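CutA1 (Shewanella, PDB 3AHP) probably contributes to tolerance of divalent metal ions and forms a stable trimer although it comes from a cold-adapted bacterium. Local coordinates at residues 6-11 with 87-92; 33-38 with 59-64; 41-46 with 54-59. One frame throughout, in Å; residues are numbered along the deposited sequence.

Interaction 1: 6-11 with 87-92; sequences QLLIFT and IATPII
L8 pairs with T89, and F10 with I87, each exchanging two main-chain hydrogen bonds as antiparallel hydrogen-bonded pairs do. T89 N meets L8 O at 2.7 Å with a nearly straight N-H...O angle of 173°, and I87 N reaches F10 O at 2.9 Å. Between these pairs I9 faces A88 in a non-hydrogen-bonded pair, and P90, which has no amide hydrogen to give, stands in another such position across from L7. T89 adds a weak side-chain bond, OG1 to L8 O at 3.4 Å; chi1 of 75° sets OG1 between the backbone N and the carbonyl carbon.

Apolar side chains fill in between the bonds. The methyl of T89 turns to the F10 ring, T89 CG2 lying 3.9 Å from F10 CE1. I87 CD1 packs on F10 CB at 3.8 Å, and I91 CG1 on L8 CB at 4.2 Å. The small A88 CB fits beside I9 CG1, 4.2 Å away.

Strand 50-64 bonds to the other edge of strand 6-13, through C63 with L7 and I61 with I9. Y68 of helix 68-78 packs on L7 and I9, helix 96-105 covers Q6, and I87 and A88 continue the sheet into the second subunit.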
# COMPACT_ATOMS: atom_id res chain seq x y z
N GLN B 6 -9.93 12.52 0.62
CA GLN B 6 -10.05 11.14 0.25
C GLN B 6 -9.07 10.26 0.98
O GLN B 6 -7.98 10.72 1.36
CB GLN B 6 -9.89 10.99 -1.25
CG GLN B 6 -10.99 11.66 -2.04
CD GLN B 6 -10.49 12.28 -3.31
OE1 GLN B 6 -9.41 12.86 -3.35
NE2 GLN B 6 -11.26 12.12 -4.37
N LEU B 7 -9.47 9.00 1.22
CA LEU B 7 -8.61 8.04 1.89
C LEU B 7 -8.26 6.85 1.03
O LEU B 7 -9.02 6.44 0.17
CB LEU B 7 -9.26 7.54 3.18
CG LEU B 7 -9.75 8.58 4.18
CD1 LEU B 7 -10.80 7.95 5.09
CD2 LEU B 7 -8.58 9.17 4.98
N LEU B 8 -7.10 6.28 1.31
CA LEU B 8 -6.80 4.89 0.98
C LEU B 8 -6.88 4.02 2.23
O LEU B 8 -6.17 4.24 3.19
CB LEU B 8 -5.41 4.81 0.35
CG LEU B 8 -4.95 3.49 -0.25
CD1 LEU B 8 -5.92 3.03 -1.29
CD2 LEU B 8 -3.52 3.63 -0.80
N ILE B 9 -7.78 3.04 2.20
CA ILE B 9 -7.98 2.12 3.32
C ILE B 9 -7.39 0.76 3.02
O ILE B 9 -7.59 0.21 1.93
CB ILE B 9 -9.47 1.95 3.64
CG1 ILE B 9 -10.05 3.26 4.15
CG2 ILE B 9 -9.68 0.82 4.66
CD1 ILE B 9 -11.53 3.19 4.48
N PHE B 10 -6.64 0.22 3.98
CA PHE B 10 -6.12 -1.14 3.86
C PHE B 10 -6.86 -2.03 4.82
O PHE B 10 -7.07 -1.66 5.98
CB PHE B 10 -4.62 -1.22 4.17
CG PHE B 10 -3.76 -0.47 3.22
CD1 PHE B 10 -3.52 0.89 3.41
CD2 PHE B 10 -3.21 -1.10 2.13
CE1 PHE B 10 -2.73 1.60 2.49
CE2 PHE B 10 -2.41 -0.41 1.23
CZ PHE B 10 -2.18 0.95 1.40
N THR B 11 -7.19 -3.23 4.38
CA THR B 11 -7.83 -4.20 5.24
C THR B 11 -7.63 -5.59 4.67
O THR B 11 -6.95 -5.76 3.69
CB THR B 11 -9.33 -3.89 5.44
OG1 THR B 11 -9.87 -4.77 6.43
CG2 THR B 11 -10.10 -4.07 4.16
N ILE B 87 -7.13 -0.05 8.39
CA ILE B 87 -6.46 1.22 8.56
C ILE B 87 -6.59 2.13 7.34
O ILE B 87 -6.69 1.67 6.19
CB ILE B 87 -4.99 1.07 8.96
CG1 ILE B 87 -4.13 0.75 7.74
CG2 ILE B 87 -4.81 0.02 10.05
CD1 ILE B 87 -3.57 -0.65 7.75
N ALA B 88 -6.59 3.42 7.62
CA ALA B 88 -6.66 4.44 6.60
C ALA B 88 -5.34 5.18 6.51
O ALA B 88 -4.79 5.58 7.54
CB ALA B 88 -7.80 5.43 6.91
N THR B 89 -4.90 5.44 5.28
CA THR B 89 -3.84 6.41 5.00
C THR B 89 -4.36 7.53 4.09
O THR B 89 -5.30 7.33 3.33
CB THR B 89 -2.64 5.73 4.35
OG1 THR B 89 -2.95 5.42 2.99
CG2 THR B 89 -2.31 4.43 5.09
N PRO B 90 -3.76 8.73 4.18
CA PRO B 90 -4.31 9.88 3.44
C PRO B 90 -3.87 9.89 1.98
O PRO B 90 -2.70 9.64 1.68
CB PRO B 90 -3.70 11.06 4.18
CG PRO B 90 -2.37 10.54 4.62
CD PRO B 90 -2.58 9.10 4.97
N ILE B 91 -4.81 10.13 1.08
CA ILE B 91 -4.47 10.47 -0.29
C ILE B 91 -4.26 11.97 -0.38
O ILE B 91 -5.17 12.74 -0.09
CB ILE B 91 -5.60 10.09 -1.26
CG1 ILE B 91 -5.65 8.58 -1.46
CG2 ILE B 91 -5.38 10.79 -2.60
CD1 ILE B 91 -6.89 8.09 -2.20
N ILE B 92 -3.06 12.41 -0.74
CA ILE B 92 -2.80 13.84 -0.87
C ILE B 92 -2.66 14.30 -2.32
O ILE B 92 -2.33 15.45 -2.58
CB ILE B 92 -1.59 14.31 -0.04
CG1 ILE B 92 -0.29 13.78 -0.65
CG2 ILE B 92 -1.73 13.90 1.41
CD1 ILE B 92 0.87 13.70 0.32

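Interaction 2: 33-38 with 59-64; sequences ACVQIG and MQIKCM
Q60 O receives two groups from the neighbouring strand: the amide of Q36, with Q36 N at 2.9 Å and in the carbonyl plane, and the CA-H of V35, with V35 CA at 3.4 Å. The pair belongs to the central antiparallel sheet of the ferredoxin-like fold that CutA1 shares with the GlnB-like proteins, in which two helices, here 16-28 and 68-78, pack against one face. Q60 N returns a bond to Q36 O at 2.9 Å, and at the next hydrogen-bonded pair K62 N meets C34 O at 3.1 Å, nearly straight with an N-H...O angle of 172°. Beyond this the strands part, and A33 N makes a weak bond to K62 O.

On the face carrying V35, I37, M59 and I61, branched and flexible apolar chains suit a surface that must fit a helix. V35 and I61 lie side by side, CG2 of V35 being 4.1 Å from CG1 of I61. M59 lies alongside I37 in the same way, though the position of its terminal methyl is doubtful. A19 and A23 of helix 16-28 cover this side, their small methyls allowing close approach.

The other face is more polar. Q36 and Q60 run alongside each other, their amide planes 37° apart. K62 bends over this face and its NZ forms a salt bridge with E85 of the third subunit; strand 34-38 also pairs with a strand of that subunit. C34 SG, anti to its backbone N, touches the aliphatic part of the lysine, 4.1 Å from K62 CE.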
# COMPACT_ATOMS: atom_id res chain seq x y z
N ALA B 33 -15.83 3.97 -4.46
CA ALA B 33 -15.87 4.00 -5.92
C ALA B 33 -15.25 2.73 -6.44
O ALA B 33 -15.76 2.13 -7.39
CB ALA B 33 -15.13 5.21 -6.46
N CYS B 34 -14.17 2.30 -5.77
CA CYS B 34 -13.40 1.15 -6.21
C CYS B 34 -12.72 0.41 -5.07
O CYS B 34 -12.18 1.02 -4.13
CB CYS B 34 -12.34 1.55 -7.23
SG CYS B 34 -11.23 0.19 -7.63
N VAL B 35 -12.69 -0.92 -5.23
CA VAL B 35 -12.08 -1.80 -4.26
C VAL B 35 -11.21 -2.85 -4.93
O VAL B 35 -11.61 -3.52 -5.88
CB VAL B 35 -13.15 -2.50 -3.36
CG1 VAL B 35 -12.49 -3.55 -2.48
CG2 VAL B 35 -13.89 -1.49 -2.52
N GLN B 36 -10.02 -3.05 -4.37
CA GLN B 36 -9.02 -3.92 -4.96
C GLN B 36 -8.78 -5.10 -4.02
O GLN B 36 -8.54 -4.91 -2.83
CB GLN B 36 -7.72 -3.14 -5.17
CG GLN B 36 -6.60 -3.86 -5.90
CD GLN B 36 -5.30 -3.05 -5.92
OE1 GLN B 36 -5.22 -1.99 -6.54
NE2 GLN B 36 -4.30 -3.51 -5.17
N ILE B 37 -8.95 -6.30 -4.55
CA ILE B 37 -8.65 -7.50 -3.81
C ILE B 37 -7.42 -8.14 -4.40
O ILE B 37 -7.45 -8.60 -5.55
CB ILE B 37 -9.80 -8.52 -3.93
CG1 ILE B 37 -11.14 -7.91 -3.51
CG2 ILE B 37 -9.45 -9.81 -3.18
CD1 ILE B 37 -12.36 -8.80 -3.86
N GLY B 38 -6.35 -8.19 -3.63
CA GLY B 38 -5.13 -8.87 -4.06
C GLY B 38 -5.17 -10.37 -3.86
O GLY B 38 -6.05 -10.90 -3.17
N MET B 59 -7.16 -6.12 0.93
CA MET B 59 -8.06 -5.20 0.22
C MET B 59 -7.57 -3.75 0.28
O MET B 59 -7.20 -3.27 1.34
CB MET B 59 -9.48 -5.27 0.79
CG MET B 59 -10.22 -6.55 0.48
SD MET B 59 -11.93 -6.48 1.03
CE MET B 59 -12.74 -6.00 -0.47
N GLN B 60 -7.61 -3.05 -0.85
CA GLN B 60 -7.51 -1.59 -0.86
C GLN B 60 -8.85 -0.94 -1.18
O GLN B 60 -9.46 -1.26 -2.19
CB GLN B 60 -6.48 -1.12 -1.88
CG GLN B 60 -5.03 -1.54 -1.64
CD GLN B 60 -4.11 -0.99 -2.73
OE1 GLN B 60 -2.91 -1.29 -2.75
NE2 GLN B 60 -4.68 -0.19 -3.66
N ILE B 61 -9.28 -0.01 -0.34
CA ILE B 61 -10.52 0.74 -0.59
C ILE B 61 -10.23 2.21 -0.90
O ILE B 61 -9.53 2.88 -0.15
CB ILE B 61 -11.50 0.71 0.62
CG1 ILE B 61 -11.90 -0.73 0.96
CG2 ILE B 61 -12.71 1.56 0.33
CD1 ILE B 61 -12.23 -0.96 2.44
N LYS B 62 -10.76 2.71 -2.01
CA LYS B 62 -10.58 4.11 -2.30
C LYS B 62 -11.89 4.84 -2.18
O LYS B 62 -12.90 4.43 -2.75
CB LYS B 62 -9.92 4.32 -3.66
CG LYS B 62 -8.51 3.74 -3.73
CD LYS B 62 -8.28 3.04 -5.05
CE LYS B 62 -8.43 1.54 -4.94
NZ LYS B 62 -7.09 0.87 -5.03
N CYS B 63 -11.88 5.91 -1.38
CA CYS B 63 -13.11 6.53 -0.94
C CYS B 63 -12.94 7.97 -0.50
O CYS B 63 -11.83 8.45 -0.29
CB CYS B 63 -13.69 5.72 0.22
SG CYS B 63 -12.81 5.95 1.76
N MET B 64 -14.08 8.64 -0.33
CA MET B 64 -14.15 9.94 0.34
C MET B 64 -14.10 9.83 1.86
O MET B 64 -14.81 9.04 2.47
CB MET B 64 -15.43 10.65 -0.07
CG MET B 64 -15.59 10.78 -1.57
SD MET B 64 -14.46 11.97 -2.31
CE MET B 64 -14.77 13.43 -1.30

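Interaction 3: 41-46 with 54-59; sequences VESIYQ and SHEVPM
V41 with E56 and S43 with S54 are antiparallel hydrogen-bonded pairs, and E42 with H55 between them is a non-hydrogen-bonded pair. The short strand axes make an angle of 123° between their N-to-C directions, far from straight antiparallel, so the pairing is strongly twisted. V41 N gives a bond to E56 O at 2.9 Å and S43 N one to S54 O at 2.9 Å, while the return bond from S54 N to S43 O is weak.

Of the side chains, S43 and E56 make the main polar link: S43 OG donates to E56 OE2 at 2.9 Å, coming from above the carboxylate, 41° out of its plane. S43 holds OG beside its own backbone N (chi1 -70°), and the short serine reaches the acid because the long glutamate chain is extended. This is part of the beta hairpin of strands 41-47 and 50-64, whose first strand pairs along E42 to Y45 with a strand of the second subunit. E56 OE2 also shares a weak bond with T12 OG1; an alanine at E56 would probably leave both hydroxyls without this acceptor and S43 OG free to turn.

Further along, Y45 OH and S54 OG share a weak hydrogen bond at 3.3 Å, S54 OG sitting at the edge of the ring. V41 and P58, both compact and apolar, meet tip to tip, V41 CG1 being 3.8 Å from P58 CG. On the sheet face opposite V41, E42 CG lies over the H55 ring, 4.2 Å from its centroid and offset toward the rim near NE2, a CH-pi contact.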
# COMPACT_ATOMS: atom_id res chain seq x y z
N VAL B 41 -2.02 -13.10 0.93
CA VAL B 41 -0.86 -12.67 1.66
C VAL B 41 -0.73 -13.47 2.95
O VAL B 41 -1.64 -14.07 3.38
CB VAL B 41 -0.90 -11.20 1.99
CG1 VAL B 41 -0.87 -10.37 0.81
CG2 VAL B 41 -2.01 -10.87 2.86
N GLU B 42 0.43 -13.46 3.55
CA GLU B 42 0.64 -14.13 4.81
C GLU B 42 0.74 -13.15 5.92
O GLU B 42 1.56 -12.31 5.92
CB GLU B 42 1.87 -15.01 4.77
CG GLU B 42 1.74 -16.25 5.64
CD GLU B 42 3.04 -16.99 5.81
OE1 GLU B 42 4.03 -16.54 5.24
OE2 GLU B 42 3.05 -18.02 6.51
N SER B 43 -0.16 -13.25 6.86
CA SER B 43 -0.17 -12.35 8.00
C SER B 43 0.47 -13.01 9.22
O SER B 43 0.05 -14.08 9.65
CB SER B 43 -1.59 -11.90 8.33
OG SER B 43 -2.09 -11.03 7.34
N ILE B 44 1.44 -12.32 9.80
CA ILE B 44 2.13 -12.81 10.95
C ILE B 44 1.83 -11.90 12.13
O ILE B 44 1.99 -10.68 12.05
CB ILE B 44 3.65 -12.88 10.70
CG1 ILE B 44 3.93 -13.39 9.28
CG2 ILE B 44 4.35 -13.76 11.73
CD1 ILE B 44 4.05 -14.89 9.17
N TYR B 45 1.41 -12.52 13.24
CA TYR B 45 0.89 -11.82 14.41
C TYR B 45 0.84 -12.78 15.61
O TYR B 45 0.85 -14.01 15.45
CB TYR B 45 -0.51 -11.26 14.12
CG TYR B 45 -1.52 -12.35 13.83
CD1 TYR B 45 -2.33 -12.87 14.85
CD2 TYR B 45 -1.56 -12.96 12.58
CE1 TYR B 45 -3.17 -13.91 14.61
CE2 TYR B 45 -2.40 -14.03 12.34
CZ TYR B 45 -3.20 -14.50 13.36
OH TYR B 45 -4.06 -15.53 13.11
N GLN B 46 0.77 -12.21 16.81
CA GLN B 46 0.72 -13.02 18.02
C GLN B 46 -0.71 -13.18 18.50
O GLN B 46 -1.48 -12.23 18.51
CB GLN B 46 1.57 -12.41 19.13
CG GLN B 46 3.03 -12.85 19.10
CD GLN B 46 3.64 -12.92 20.48
OE1 GLN B 46 3.34 -13.83 21.27
NE2 GLN B 46 4.52 -11.98 20.79
N SER B 54 -1.79 -16.63 9.43
CA SER B 54 -2.89 -16.95 8.55
C SER B 54 -2.74 -16.40 7.14
O SER B 54 -2.05 -15.40 6.92
CB SER B 54 -4.25 -16.61 9.17
OG SER B 54 -4.25 -15.36 9.81
N HIS B 55 -3.30 -17.13 6.17
CA HIS B 55 -3.39 -16.70 4.79
C HIS B 55 -4.68 -15.91 4.56
O HIS B 55 -5.76 -16.33 4.95
CB HIS B 55 -3.29 -17.90 3.85
CG HIS B 55 -1.89 -18.26 3.47
ND1 HIS B 55 -1.22 -19.35 4.00
CD2 HIS B 55 -1.01 -17.66 2.63
CE1 HIS B 55 -0.01 -19.42 3.48
NE2 HIS B 55 0.16 -18.39 2.66
N GLU B 56 -4.56 -14.76 3.96
CA GLU B 56 -5.57 -13.78 4.05
C GLU B 56 -5.65 -13.07 2.77
O GLU B 56 -4.75 -13.03 2.01
CB GLU B 56 -5.28 -12.80 5.15
CG GLU B 56 -5.47 -13.37 6.47
CD GLU B 56 -5.64 -12.37 7.47
OE1 GLU B 56 -6.43 -12.56 8.36
OE2 GLU B 56 -4.98 -11.38 7.39
N VAL B 57 -6.78 -12.48 2.54
CA VAL B 57 -6.94 -11.75 1.33
C VAL B 57 -6.96 -10.24 1.52
O VAL B 57 -7.80 -9.70 2.20
CB VAL B 57 -8.12 -12.29 0.59
CG1 VAL B 57 -9.17 -11.33 0.48
CG2 VAL B 57 -7.73 -12.80 -0.74
N PRO B 58 -6.03 -9.55 0.90
CA PRO B 58 -5.81 -8.14 1.14
C PRO B 58 -6.74 -7.23 0.36
O PRO B 58 -7.11 -7.57 -0.70
CB PRO B 58 -4.38 -7.98 0.68
CG PRO B 58 -4.22 -8.93 -0.28
CD PRO B 58 -4.98 -10.09 0.05
N MET B 59 -7.16 -6.12 0.93
CA MET B 59 -8.06 -5.20 0.22
C MET B 59 -7.57 -3.75 0.28
O MET B 59 -7.20 -3.27 1.34
CB MET B 59 -9.48 -5.27 0.79
CG MET B 59 -10.22 -6.55 0.48
SD MET B 59 -11.93 -6.48 1.03
CE MET B 59 -12.74 -6.00 -0.47

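Strand 50-64 is the common element: its later part serves interaction 2, its earlier part interaction 3, and M59 belongs to both. Strand 6-13 of interaction 1 lies along it, with a probable hydrogen bond between T11 O and M59 N at 2.8 Å. Interactions 1 and 2 are therefore close, about 9 Å between centres, while interaction 3 reaches outward, its centre about 17 Å from that of interaction 2 and 19 Å from that of interaction 1. G38 N and P58 O, 3.1 Å apart, probably bond where interactions 2 and 3 meet. All three contacts lead into the trimer: 34-38 pairs with the third subunit, whereas E42 to Y45 and I87 with A88 pair with the second, and I92 bonds to the third.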